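Local coordinates for protein biliverdin reductase (Synechocystis sp., PDB 5B3T) that probably reduces biliverdin, a linear tetrapyrrole from heme breakdown, with NADPH as the electron donor, at residues A[216-221]-A[240-245]; A[69-74]-A[95-100]; A[141-146]-A[258-263]; A[125-130]-A[302-307]. All coordinates share one frame; numbering follows the deposited sequence.

Interaction 1: A[216-221]-A[240-245]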
loop_
_atom_site.group_PDB
_atom_site.type_symbol
_atom_site.label_atom_id
_atom_site.label_comp_id
_atom_site.label_asym_id
_atom_site.label_seq_id
_atom_site.Cartn_x
_atom_site.Cartn_y
_atom_site.Cartn_z
ATOM N N TYR A 216 -19.571 1.226 11.797
ATOM C CA TYR A 216 -18.867 2.313 11.142
ATOM C C TYR A 216 -18.359 3.287 12.194
ATOM O O TYR A 216 -18.976 3.462 13.248
ATOM C CB TYR A 216 -19.782 3.044 10.154
ATOM C CG TYR A 216 -20.219 2.200 8.980
ATOM C CD1 TYR A 216 -21.348 1.394 9.060
ATOM C CD2 TYR A 216 -19.507 2.212 7.788
ATOM C CE1 TYR A 216 -21.749 0.619 7.988
ATOM C CE2 TYR A 216 -19.902 1.443 6.711
ATOM C CZ TYR A 216 -21.022 0.648 6.816
ATOM O OH TYR A 216 -21.418 -0.118 5.744
ATOM N N PHE A 217 -17.223 3.910 11.911
ATOM C CA PHE A 217 -16.772 5.043 12.700
ATOM C C PHE A 217 -16.921 6.313 11.875
ATOM O O PHE A 217 -16.847 6.288 10.642
ATOM C CB PHE A 217 -15.322 4.880 13.187
ATOM C CG PHE A 217 -14.305 4.693 12.087
ATOM C CD1 PHE A 217 -13.644 5.785 11.545
ATOM C CD2 PHE A 217 -13.977 3.424 11.628
ATOM C CE1 PHE A 217 -12.695 5.621 10.545
ATOM C CE2 PHE A 217 -13.026 3.254 10.627
ATOM C CZ PHE A 217 -12.386 4.352 10.087
ATOM N N ARG A 218 -17.173 7.419 12.566
ATOM C CA ARG A 218 -17.243 8.715 11.914
ATOM C C ARG A 218 -15.935 9.482 12.003
ATOM O O ARG A 218 -15.771 10.479 11.295
ATOM C CB ARG A 218 -18.378 9.558 12.510
ATOM C CG ARG A 218 -18.211 9.912 13.972
ATOM C CD ARG A 218 -19.414 10.700 14.471
ATOM N NE ARG A 218 -19.132 11.386 15.727
ATOM C CZ ARG A 218 -18.735 12.651 15.804
ATOM N NH1 ARG A 218 -18.582 13.365 14.697
ATOM N NH2 ARG A 218 -18.496 13.204 16.985
ATOM N N ALA A 219 -15.014 9.044 12.856
ATOM C CA ALA A 219 -13.682 9.618 12.926
ATOM C C ALA A 219 -12.772 8.621 13.623
ATOM O O ALA A 219 -13.226 7.808 14.434
ATOM C CB ALA A 219 -13.673 10.960 13.671
ATOM N N CYS A 220 -11.487 8.685 13.290
ATOM C CA CYS A 220 -10.478 7.904 13.983
ATOM C C CYS A 220 -9.209 8.732 14.102
ATOM O O CYS A 220 -8.895 9.549 13.231
ATOM C CB CYS A 220 -10.176 6.574 13.269
ATOM S SG CYS A 220 -9.304 6.723 11.692
ATOM N N LEU A 221 -8.495 8.526 15.203
ATOM C CA LEU A 221 -7.177 9.115 15.407
ATOM C C LEU A 221 -6.268 8.024 15.944
ATOM O O LEU A 221 -6.489 7.520 17.050
ATOM C CB LEU A 221 -7.225 10.302 16.372
ATOM C CG LEU A 221 -5.853 10.866 16.753
ATOM C CD1 LEU A 221 -5.092 11.330 15.516
ATOM C CD2 LEU A 221 -5.990 11.997 17.761
ATOM N N LYS A 240 -8.715 10.766 10.382
ATOM C CA LYS A 240 -9.682 11.162 9.371
ATOM C C LYS A 240 -11.064 11.166 10.002
ATOM O O LYS A 240 -11.309 10.494 11.006
ATOM C CB LYS A 240 -9.649 10.239 8.146
ATOM C CG LYS A 240 -10.194 8.838 8.380
ATOM C CD LYS A 240 -10.126 8.016 7.099
ATOM C CE LYS A 240 -10.477 6.562 7.347
ATOM N NZ LYS A 240 -10.177 5.720 6.156
ATOM N N GLY A 241 -11.963 11.941 9.406
ATOM C CA GLY A 241 -13.331 11.958 9.880
ATOM C C GLY A 241 -13.875 13.321 10.251
ATOM O O GLY A 241 -13.305 14.356 9.893
ATOM N N GLU A 242 -14.979 13.319 10.998
ATOM C CA GLU A 242 -15.786 14.518 11.185
ATOM C C GLU A 242 -15.200 15.498 12.196
ATOM O O GLU A 242 -15.595 16.668 12.193
ATOM C CB GLU A 242 -17.205 14.120 11.607
ATOM C CG GLU A 242 -18.011 13.465 10.490
ATOM C CD GLU A 242 -19.345 12.913 10.959
ATOM O OE1 GLU A 242 -19.708 13.129 12.136
ATOM O OE2 GLU A 242 -20.035 12.262 10.146
ATOM N N VAL A 243 -14.265 15.066 13.049
ATOM C CA VAL A 243 -13.771 15.926 14.122
ATOM C C VAL A 243 -12.550 16.746 13.725
ATOM O O VAL A 243 -12.108 17.594 14.513
ATOM C CB VAL A 243 -13.426 15.109 15.386
ATOM C CG1 VAL A 243 -14.640 14.326 15.858
ATOM C CG2 VAL A 243 -12.248 14.181 15.117
ATOM N N PHE A 244 -11.993 16.530 12.537
ATOM C CA PHE A 244 -10.749 17.171 12.129
ATOM C C PHE A 244 -11.059 18.395 11.276
ATOM O O PHE A 244 -11.654 18.274 10.201
ATOM C CB PHE A 244 -9.862 16.190 11.365
ATOM C CG PHE A 244 -9.368 15.048 12.203
ATOM C CD1 PHE A 244 -8.260 15.200 13.018
ATOM C CD2 PHE A 244 -10.017 13.824 12.183
ATOM C CE1 PHE A 244 -7.801 14.153 13.795
ATOM C CE2 PHE A 244 -9.564 12.771 12.960
ATOM C CZ PHE A 244 -8.453 12.938 13.767
ATOM N N HIS A 245 -10.641 19.568 11.751
ATOM C CA HIS A 245 -10.894 20.819 11.052
ATOM C C HIS A 245 -9.682 21.351 10.298
ATOM O O HIS A 245 -9.808 22.361 9.598
ATOM C CB HIS A 245 -11.393 21.885 12.036
ATOM C CG HIS A 245 -12.831 21.722 12.418
ATOM N ND1 HIS A 245 -13.244 20.868 13.419
ATOM C CD2 HIS A 245 -13.954 22.287 11.918
ATOM C CE1 HIS A 245 -14.560 20.924 13.524
ATOM N NE2 HIS A 245 -15.015 21.779 12.626
#

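Interaction 2: A[69-74]-A[95-100]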
loop_
_atom_site.group_PDB
_atom_site.type_symbol
_atom_site.label_atom_id
_atom_site.label_comp_id
_atom_site.label_asym_id
_atom_site.label_seq_id
_atom_site.Cartn_x
_atom_site.Cartn_y
_atom_site.Cartn_z
ATOM N N LEU A 69 -13.878 -14.498 -10.835
ATOM C CA LEU A 69 -12.737 -13.973 -11.578
ATOM C C LEU A 69 -11.498 -14.833 -11.368
ATOM O O LEU A 69 -10.836 -15.232 -12.331
ATOM C CB LEU A 69 -12.461 -12.524 -11.168
ATOM C CG LEU A 69 -11.324 -11.784 -11.884
ATOM C CD1 LEU A 69 -11.652 -10.311 -11.968
ATOM C CD2 LEU A 69 -9.981 -11.971 -11.182
ATOM N N ILE A 70 -11.161 -15.121 -10.108
ATOM C CA ILE A 70 -9.915 -15.820 -9.823
ATOM C C ILE A 70 -9.964 -17.279 -10.261
ATOM O O ILE A 70 -8.911 -17.913 -10.401
ATOM C CB ILE A 70 -9.560 -15.706 -8.327
ATOM C CG1 ILE A 70 -10.642 -16.345 -7.456
ATOM C CG2 ILE A 70 -9.344 -14.246 -7.937
ATOM C CD1 ILE A 70 -10.212 -17.650 -6.814
ATOM N N ASN A 71 -11.154 -17.832 -10.487
ATOM C CA ASN A 71 -11.291 -19.204 -10.961
ATOM C C ASN A 71 -11.455 -19.298 -12.475
ATOM O O ASN A 71 -11.610 -20.408 -12.997
ATOM C CB ASN A 71 -12.474 -19.891 -10.271
ATOM C CG ASN A 71 -12.167 -20.284 -8.837
ATOM O OD1 ASN A 71 -11.499 -21.288 -8.587
ATOM N ND2 ASN A 71 -12.662 -19.501 -7.887
ATOM N N ASP A 72 -11.424 -18.176 -13.183
ATOM C CA ASP A 72 -11.541 -18.177 -14.640
ATOM C C ASP A 72 -10.323 -18.860 -15.251
ATOM O O ASP A 72 -9.190 -18.428 -14.997
ATOM C CB ASP A 72 -11.671 -16.739 -15.152
ATOM C CG ASP A 72 -11.962 -16.657 -16.648
ATOM O OD1 ASP A 72 -11.738 -17.640 -17.384
ATOM O OD2 ASP A 72 -12.420 -15.583 -17.093
ATOM N N PRO A 73 -10.498 -19.919 -16.048
ATOM C CA PRO A 73 -9.336 -20.574 -16.672
ATOM C C PRO A 73 -8.662 -19.745 -17.754
ATOM O O PRO A 73 -7.548 -20.095 -18.162
ATOM C CB PRO A 73 -9.929 -21.865 -17.254
ATOM C CG PRO A 73 -11.384 -21.588 -17.400
ATOM C CD PRO A 73 -11.746 -20.662 -16.282
ATOM N N GLU A 74 -9.289 -18.671 -18.237
ATOM C CA GLU A 74 -8.642 -17.776 -19.188
ATOM C C GLU A 74 -7.953 -16.602 -18.504
ATOM O O GLU A 74 -7.859 -15.511 -19.082
ATOM C CB GLU A 74 -9.653 -17.283 -20.226
ATOM C CG GLU A 74 -10.612 -18.360 -20.757
ATOM C CD GLU A 74 -9.927 -19.507 -21.504
ATOM O OE1 GLU A 74 -8.687 -19.501 -21.660
ATOM O OE2 GLU A 74 -10.646 -20.429 -21.945
ATOM N N LEU A 95 -4.009 -18.004 -5.467
ATOM C CA LEU A 95 -2.882 -18.931 -5.504
ATOM C C LEU A 95 -3.359 -20.375 -5.554
ATOM O O LEU A 95 -2.793 -21.200 -6.280
ATOM C CB LEU A 95 -1.976 -18.711 -4.293
ATOM C CG LEU A 95 -1.148 -17.426 -4.274
ATOM C CD1 LEU A 95 -0.465 -17.242 -2.924
ATOM C CD2 LEU A 95 -0.128 -17.442 -5.401
ATOM N N GLN A 96 -4.403 -20.697 -4.790
ATOM C CA GLN A 96 -4.943 -22.051 -4.809
ATOM C C GLN A 96 -5.497 -22.417 -6.181
ATOM O O GLN A 96 -5.460 -23.589 -6.572
ATOM C CB GLN A 96 -6.017 -22.189 -3.734
ATOM C CG GLN A 96 -5.475 -22.183 -2.309
ATOM C CD GLN A 96 -4.789 -23.486 -1.930
ATOM O OE1 GLN A 96 -4.604 -24.374 -2.765
ATOM N NE2 GLN A 96 -4.457 -23.626 -0.654
ATOM N N ALA A 97 -6.001 -21.435 -6.924
ATOM C CA ALA A 97 -6.476 -21.653 -8.285
ATOM C C ALA A 97 -5.351 -21.622 -9.314
ATOM O O ALA A 97 -5.632 -21.646 -10.518
ATOM C CB ALA A 97 -7.540 -20.613 -8.643
ATOM N N GLY A 98 -4.097 -21.563 -8.873
ATOM C CA GLY A 98 -2.976 -21.589 -9.792
ATOM C C GLY A 98 -2.753 -20.304 -10.556
ATOM O O GLY A 98 -2.309 -20.346 -11.707
ATOM N N LYS A 99 -3.050 -19.160 -9.952
ATOM C CA LYS A 99 -2.825 -17.868 -10.584
ATOM C C LYS A 99 -1.602 -17.189 -9.983
ATOM O O LYS A 99 -1.277 -17.381 -8.809
ATOM C CB LYS A 99 -4.039 -16.948 -10.422
ATOM C CG LYS A 99 -5.365 -17.548 -10.847
ATOM C CD LYS A 99 -5.301 -18.085 -12.261
ATOM C CE LYS A 99 -6.677 -18.545 -12.716
ATOM N NZ LYS A 99 -6.621 -19.345 -13.970
ATOM N N HIS A 100 -0.921 -16.398 -10.808
ATOM C CA HIS A 100 0.042 -15.440 -10.290
ATOM C C HIS A 100 -0.702 -14.281 -9.637
ATOM O O HIS A 100 -1.819 -13.934 -10.030
ATOM C CB HIS A 100 0.948 -14.925 -11.410
ATOM C CG HIS A 100 1.718 -16.000 -12.113
ATOM N ND1 HIS A 100 2.736 -16.705 -11.507
ATOM C CD2 HIS A 100 1.618 -16.491 -13.371
ATOM C CE1 HIS A 100 3.231 -17.582 -12.363
ATOM N NE2 HIS A 100 2.569 -17.473 -13.501
HETATM O O HOH W 1 -9.027 -21.540 -13.499
#

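Interaction 3: A[141-146]-A[258-263]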
loop_
_atom_site.group_PDB
_atom_site.type_symbol
_atom_site.label_atom_id
_atom_site.label_comp_id
_atom_site.label_asym_id
_atom_site.label_seq_id
_atom_site.Cartn_x
_atom_site.Cartn_y
_atom_site.Cartn_z
ATOM N N GLN A 141 10.314 7.393 -3.112
ATOM C CA GLN A 141 11.539 7.319 -3.899
ATOM C C GLN A 141 12.365 8.590 -3.753
ATOM O O GLN A 141 13.600 8.535 -3.736
ATOM C CB GLN A 141 11.209 7.052 -5.367
ATOM C CG GLN A 141 10.571 5.693 -5.627
ATOM C CD GLN A 141 11.454 4.520 -5.214
ATOM O OE1 GLN A 141 12.665 4.663 -5.035
ATOM N NE2 GLN A 141 10.845 3.349 -5.069
ATOM N N ALA A 142 11.701 9.744 -3.643
ATOM C CA ALA A 142 12.424 10.991 -3.415
ATOM C C ALA A 142 13.145 10.974 -2.070
ATOM O O ALA A 142 14.272 11.469 -1.956
ATOM C CB ALA A 142 11.463 12.177 -3.499
ATOM N N ILE A 143 12.509 10.411 -1.041
ATOM C CA ILE A 143 13.166 10.274 0.258
ATOM C C ILE A 143 14.377 9.357 0.142
ATOM O O ILE A 143 15.468 9.671 0.631
ATOM C CB ILE A 143 12.174 9.758 1.318
ATOM C CG1 ILE A 143 11.052 10.770 1.549
ATOM C CG2 ILE A 143 12.895 9.454 2.621
ATOM C CD1 ILE A 143 10.088 10.370 2.644
ATOM N N ARG A 144 14.196 8.202 -0.505
ATOM C CA ARG A 144 15.304 7.271 -0.706
ATOM C C ARG A 144 16.470 7.940 -1.421
ATOM O O ARG A 144 17.631 7.763 -1.035
ATOM C CB ARG A 144 14.822 6.054 -1.498
ATOM C CG ARG A 144 14.543 4.817 -0.662
ATOM C CD ARG A 144 15.753 3.898 -0.632
ATOM N NE ARG A 144 15.447 2.615 -0.008
ATOM C CZ ARG A 144 15.660 2.336 1.274
ATOM N NH1 ARG A 144 16.185 3.253 2.077
ATOM N NH2 ARG A 144 15.349 1.140 1.753
ATOM N N GLN A 145 16.178 8.725 -2.460
ATOM C CA GLN A 145 17.223 9.359 -3.254
ATOM C C GLN A 145 17.958 10.465 -2.508
ATOM O O GLN A 145 18.996 10.926 -2.996
ATOM C CB GLN A 145 16.624 9.927 -4.541
ATOM C CG GLN A 145 16.390 8.893 -5.632
ATOM C CD GLN A 145 15.513 9.420 -6.751
ATOM O OE1 GLN A 145 15.496 10.620 -7.030
ATOM N NE2 GLN A 145 14.784 8.523 -7.405
ATOM N N ASN A 146 17.460 10.903 -1.350
ATOM C CA ASN A 146 18.045 12.042 -0.658
ATOM C C ASN A 146 18.378 11.786 0.806
ATOM O O ASN A 146 18.951 12.670 1.450
ATOM C CB ASN A 146 17.112 13.259 -0.756
ATOM C CG ASN A 146 17.054 13.837 -2.159
ATOM O OD1 ASN A 146 17.951 14.569 -2.579
ATOM N ND2 ASN A 146 15.996 13.510 -2.891
ATOM N N GLY A 258 21.009 17.522 7.741
ATOM C CA GLY A 258 19.951 18.180 6.999
ATOM C C GLY A 258 18.586 17.652 7.381
ATOM O O GLY A 258 18.445 16.657 8.098
ATOM N N THR A 259 17.569 18.348 6.876
ATOM C CA THR A 259 16.173 17.991 7.079
ATOM C C THR A 259 15.478 17.846 5.732
ATOM O O THR A 259 15.664 18.675 4.835
ATOM C CB THR A 259 15.446 19.048 7.927
ATOM O OG1 THR A 259 15.897 18.969 9.285
ATOM C CG2 THR A 259 13.936 18.845 7.885
ATOM N N LEU A 260 14.685 16.788 5.595
ATOM C CA LEU A 260 13.803 16.596 4.452
ATOM C C LEU A 260 12.369 16.879 4.882
ATOM O O LEU A 260 11.886 16.298 5.859
ATOM C CB LEU A 260 13.918 15.174 3.899
ATOM C CG LEU A 260 15.276 14.734 3.348
ATOM C CD1 LEU A 260 15.279 13.240 3.055
ATOM C CD2 LEU A 260 15.615 15.526 2.096
ATOM N N ILE A 261 11.696 17.773 4.163
ATOM C CA ILE A 261 10.306 18.118 4.437
ATOM C C ILE A 261 9.492 17.833 3.191
ATOM O O ILE A 261 9.763 18.404 2.126
ATOM C CB ILE A 261 10.133 19.588 4.833
ATOM C CG1 ILE A 261 11.163 20.002 5.867
ATOM C CG2 ILE A 261 8.730 19.831 5.368
ATOM C CD1 ILE A 261 11.072 21.447 6.155
ATOM N N PHE A 262 8.482 16.982 3.325
ATOM C CA PHE A 262 7.521 16.750 2.258
ATOM C C PHE A 262 6.142 17.169 2.743
ATOM O O PHE A 262 5.637 16.633 3.735
ATOM C CB PHE A 262 7.539 15.290 1.803
ATOM C CG PHE A 262 8.808 14.901 1.098
ATOM C CD1 PHE A 262 9.913 14.485 1.819
ATOM C CD2 PHE A 262 8.902 14.979 -0.283
ATOM C CE1 PHE A 262 11.088 14.140 1.175
ATOM C CE2 PHE A 262 10.073 14.634 -0.933
ATOM C CZ PHE A 262 11.168 14.212 -0.204
ATOM N N VAL A 263 5.556 18.149 2.062
ATOM C CA VAL A 263 4.184 18.583 2.290
ATOM C C VAL A 263 3.383 18.125 1.082
ATOM O O VAL A 263 3.526 18.680 -0.015
ATOM C CB VAL A 263 4.082 20.101 2.484
ATOM C CG1 VAL A 263 2.631 20.511 2.709
ATOM C CG2 VAL A 263 4.966 20.554 3.641
#

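Interaction 4: A[125-130]-A[302-307]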
loop_
_atom_site.group_PDB
_atom_site.type_symbol
_atom_site.label_atom_id
_atom_site.label_comp_id
_atom_site.label_asym_id
_atom_site.label_seq_id
_atom_site.Cartn_x
_atom_site.Cartn_y
_atom_site.Cartn_z
ATOM N N GLY A 125 4.568 -22.702 -7.079
ATOM C CA GLY A 125 5.433 -22.155 -8.112
ATOM C C GLY A 125 4.825 -20.975 -8.837
ATOM O O GLY A 125 4.959 -20.863 -10.063
ATOM N N LYS A 126 4.149 -20.092 -8.107
ATOM C CA LYS A 126 3.490 -18.932 -8.684
ATOM C C LYS A 126 4.036 -17.658 -8.054
ATOM O O LYS A 126 4.500 -17.658 -6.910
ATOM C CB LYS A 126 1.970 -18.996 -8.483
ATOM C CG LYS A 126 1.288 -20.135 -9.221
ATOM C CD LYS A 126 1.197 -19.858 -10.714
ATOM C CE LYS A 126 0.847 -21.123 -11.481
ATOM N NZ LYS A 126 0.502 -20.846 -12.902
ATOM N N LEU A 127 3.969 -16.571 -8.816
ATOM C CA LEU A 127 4.427 -15.278 -8.333
ATOM C C LEU A 127 3.511 -14.750 -7.236
ATOM O O LEU A 127 2.283 -14.813 -7.343
ATOM C CB LEU A 127 4.484 -14.276 -9.487
ATOM C CG LEU A 127 4.840 -12.825 -9.156
ATOM C CD1 LEU A 127 6.262 -12.725 -8.621
ATOM C CD2 LEU A 127 4.646 -11.923 -10.374
ATOM N N LEU A 128 4.120 -14.237 -6.169
ATOM C CA LEU A 128 3.423 -13.439 -5.165
ATOM C C LEU A 128 4.230 -12.161 -4.990
ATOM O O LEU A 128 5.294 -12.176 -4.362
ATOM C CB LEU A 128 3.273 -14.183 -3.837
ATOM C CG LEU A 128 2.639 -13.365 -2.706
ATOM C CD1 LEU A 128 1.207 -12.979 -3.048
ATOM C CD2 LEU A 128 2.685 -14.130 -1.395
ATOM N N HIS A 129 3.732 -11.067 -5.558
ATOM C CA HIS A 129 4.460 -9.809 -5.631
ATOM C C HIS A 129 3.611 -8.704 -5.021
ATOM O O HIS A 129 2.435 -8.557 -5.368
ATOM C CB HIS A 129 4.812 -9.482 -7.085
ATOM C CG HIS A 129 5.480 -8.156 -7.269
ATOM N ND1 HIS A 129 6.721 -7.866 -6.746
ATOM C CD2 HIS A 129 5.082 -7.045 -7.934
ATOM C CE1 HIS A 129 7.056 -6.631 -7.076
ATOM N NE2 HIS A 129 6.079 -6.111 -7.797
ATOM N N VAL A 130 4.205 -7.936 -4.111
ATOM C CA VAL A 130 3.511 -6.860 -3.414
ATOM C C VAL A 130 4.347 -5.593 -3.518
ATOM O O VAL A 130 5.556 -5.618 -3.257
ATOM C CB VAL A 130 3.252 -7.203 -1.934
ATOM C CG1 VAL A 130 2.513 -6.060 -1.242
ATOM C CG2 VAL A 130 2.475 -8.501 -1.810
ATOM N N LYS A 302 13.360 -13.337 -15.633
ATOM C CA LYS A 302 14.280 -12.406 -14.996
ATOM C C LYS A 302 13.753 -12.027 -13.613
ATOM O O LYS A 302 12.633 -11.507 -13.505
ATOM C CB LYS A 302 14.488 -11.141 -15.831
ATOM C CG LYS A 302 15.215 -10.051 -15.040
ATOM C CD LYS A 302 15.091 -8.677 -15.673
ATOM C CE LYS A 302 15.353 -8.748 -17.165
ATOM N NZ LYS A 302 15.172 -7.416 -17.801
ATOM N N PRO A 303 14.517 -12.253 -12.549
ATOM C CA PRO A 303 13.984 -12.043 -11.197
ATOM C C PRO A 303 13.688 -10.583 -10.896
ATOM O O PRO A 303 14.352 -9.663 -11.380
ATOM C CB PRO A 303 15.097 -12.571 -10.282
ATOM C CG PRO A 303 16.313 -12.658 -11.142
ATOM C CD PRO A 303 15.845 -12.888 -12.534
ATOM N N LEU A 304 12.661 -10.387 -10.074
ATOM C CA LEU A 304 12.281 -9.052 -9.641
ATOM C C LEU A 304 13.270 -8.518 -8.611
ATOM O O LEU A 304 13.819 -9.268 -7.799
ATOM C CB LEU A 304 10.873 -9.072 -9.049
ATOM C CG LEU A 304 9.741 -9.485 -9.990
ATOM C CD1 LEU A 304 8.528 -9.909 -9.189
ATOM C CD2 LEU A 304 9.382 -8.347 -10.932
ATOM N N TYR A 305 13.494 -7.202 -8.649
ATOM C CA TYR A 305 14.340 -6.570 -7.641
ATOM C C TYR A 305 13.639 -6.525 -6.290
ATOM O O TYR A 305 14.273 -6.717 -5.246
ATOM C CB TYR A 305 14.739 -5.163 -8.096
ATOM C CG TYR A 305 15.494 -4.364 -7.056
ATOM C CD1 TYR A 305 16.853 -4.574 -6.839
ATOM C CD2 TYR A 305 14.848 -3.394 -6.294
ATOM C CE1 TYR A 305 17.544 -3.844 -5.892
ATOM C CE2 TYR A 305 15.530 -2.661 -5.346
ATOM C CZ TYR A 305 16.877 -2.890 -5.148
ATOM O OH TYR A 305 17.558 -2.161 -4.206
ATOM N N VAL A 306 12.329 -6.270 -6.288
ATOM C CA VAL A 306 11.552 -6.307 -5.056
ATOM C C VAL A 306 11.360 -7.753 -4.621
ATOM O O VAL A 306 11.050 -8.631 -5.437
ATOM C CB VAL A 306 10.198 -5.608 -5.259
ATOM C CG1 VAL A 306 9.324 -5.763 -4.025
ATOM C CG2 VAL A 306 10.399 -4.139 -5.598
ATOM N N ASP A 307 11.550 -8.011 -3.332
ATOM C CA ASP A 307 11.181 -9.288 -2.743
ATOM C C ASP A 307 10.127 -9.050 -1.670
ATOM O O ASP A 307 9.920 -7.925 -1.206
ATOM C CB ASP A 307 12.403 -10.026 -2.172
ATOM C CG ASP A 307 12.773 -9.572 -0.772
ATOM O OD1 ASP A 307 12.769 -8.352 -0.500
ATOM O OD2 ASP A 307 13.075 -10.449 0.064
HETATM O O HOH W 2 7.670 -6.451 -0.705
#

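Interaction 1: A[216-221]-A[240-245]
K240 NZ is the best-held polar atom. Two hydrogen bonds grip it, to T172 O and Y238 OH, and F178 and Y173 add cation-pi contacts. K240 lies near the end of strand 233-241, which forms an antiparallel beta hairpin with strand 217-228. Its side chain is about 7 Å from those of NADP-binding N84 and W171. K240 and C220 are a hydrogen-bonded pair. C220 N meets K240 O at 2.9 Å, and K240 N meets C220 O at 3.1 Å. On their shared face the extended lysine chain passes C220 SG and brings CE to the edge of the F217 ring. A219 and G241 follow as a non-hydrogen-bonded pair, too close for a CB on G241. R218 and A219 form a classic beta bulge facing W209. E242 N bonds R218 O at 3.0 Å. R218 NH1 makes a salt bridge to the anti lone pair of E242 OE1 at 2.8 Å, with the two planes 49° apart. An alanine in place of R218 would remove the salt bridge and would probably leave the E242 carboxylate held mainly through OE2, bonded to A167 N. The edge of the F244 ring puts CE2 3.3 Å from C220 O.

Interaction 2: A[69-74]-A[95-100]
This contact joins two helix ends in the Rossmann-fold domain. Helix 66-70 finishes beside the turn that follows helix 87-96. That turn is a Schellman motif with G98 as its C-prime residue. G98 N bonds L95 O at 2.9 Å, and positive phi at G98 (74°) suits glycine.

The polar part centres on the ammonium group of K99. CG stands beside the backbone N, and the chain bends once at chi2 (-54°) and then runs straight to the tip. The strongest polar partner of K99 NZ is I75 O, just past segment 69-74. D72 O is the second acceptor, 2.9 Å from K99 NZ, which approaches from above the carbonyl plane. A water adds a weak link: it donates to N71 O and lies 3.3 Å from K99 NZ. The lysine thus ties the chain after helix 66-70 to the start of strand 100-104. Its positive charge near the C-terminal end of helix 66-70 is probably favourable. The D72 carboxylate does not take part in this grip. D72 OD1 instead accepts from E74 N at 2.8 Å, which makes an Asx turn.

The remaining contacts are nonpolar or mixed. The lysine chain passes over the carbonyl of I70, with K99 CE 3.3 Å from I70 O. A97 CB sits against the same carbonyl, 3.5 Å from I70 O. The I70 side chain also packs on V78 of strand 77-80, and its CD1 comes 4.4 Å from A97 CB.

Interaction 3: A[141-146]-A[258-263]
Strand 258-263 runs nearly antiparallel to helix 141-146. The angle between the two axes is 170°, and they come within 10.3 Å of each other. Two alternate residues of the strand carry the contact. L260 comes first and points at the helix. L260 CD2 packs on N146 CB at 3.9 Å, and L260 CD1 lies 4.0 Å from N146 O. The amide of N146 is turned back on its own helix: N146 ND2 bonds a lone pair of A142 O at 2.8 Å, nearly straight. F262 is next on the same side of the strand. The outer end of its ring rests against two neighbouring helix side chains, both on the same side of the ring. I143 CG1 presses on F262 CE1 at 3.4 Å, crossing obliquely, while A142 CB touches F262 CE2 at 3.8 Å. Around the pair, I278 of strand 274-278 packs on A142, N146, L260 and F262, and F251 and L253 of strand 248-255 touch I143. The contact is plain apolar packing of a helix against one face of the mixed beta sheet, as in the C-terminal alpha/beta domain of the Gfo/Idh/MocA family.

Interaction 4: A[125-130]-A[302-307]
L304 CD1 meets two side chains of segment 125-130. It touches L127 CD1 at 3.7 Å, tip to tip, and H129 ND1 at the same distance, coming obliquely to the imidazole. V306 takes the ring edge: its CB lies in the ring plane, 3.8 Å from H129 CE1. V306 CG1 also rests on V130 O at 3.8 Å. One water adds a polar link. It donates to D307 O at 2.7 Å and weakly to V130 O. The imidazole reaches the loop because CG of H129 is anti to the backbone N (chi1 176°). Strand 128-131 is an outermost strand of the parallel Rossmann sheet, so the loop between helices 283-300 and 309-325 packs against that sheet's margin. Beyond this shell, helix 283-300 supplies D290, whose OD1 is hydrogen-bonded to H129 NE2 and probably helps to set the ring's rotation, V294, which backs L127 and H129, and A293, which touches L304. The nearby carboxylate would probably favour a protonated imidazole. An alanine in place of H129 would remove the ring, and would probably loosen the seat of V306 and L304 and leave D290 without this partner. At the strand's far end the V130 side chain is about 4 Å from that of Y105, an NADP-binding residue.

In the fold
From the N terminus, interaction 2 closes first, joining 69-74 to 95-100 inside the Rossmann domain. It is complete before the other loops open. Interaction 4 opens next at 125-130 and closes at 302-307, so it ties the last Rossmann strand to a loop late in the chain. Interaction 3 is nested inside it, and interaction 1 is nested inside interaction 3. No loops cross. Interactions 1 and 3 both reach the large mixed sheet, with centres 29 Å apart. Interactions 2 and 4 touch directly, where H100 ND1 probably bonds L127 N at 3.0 Å. Interaction 4 thus links the two family domains, while the others each stay within one.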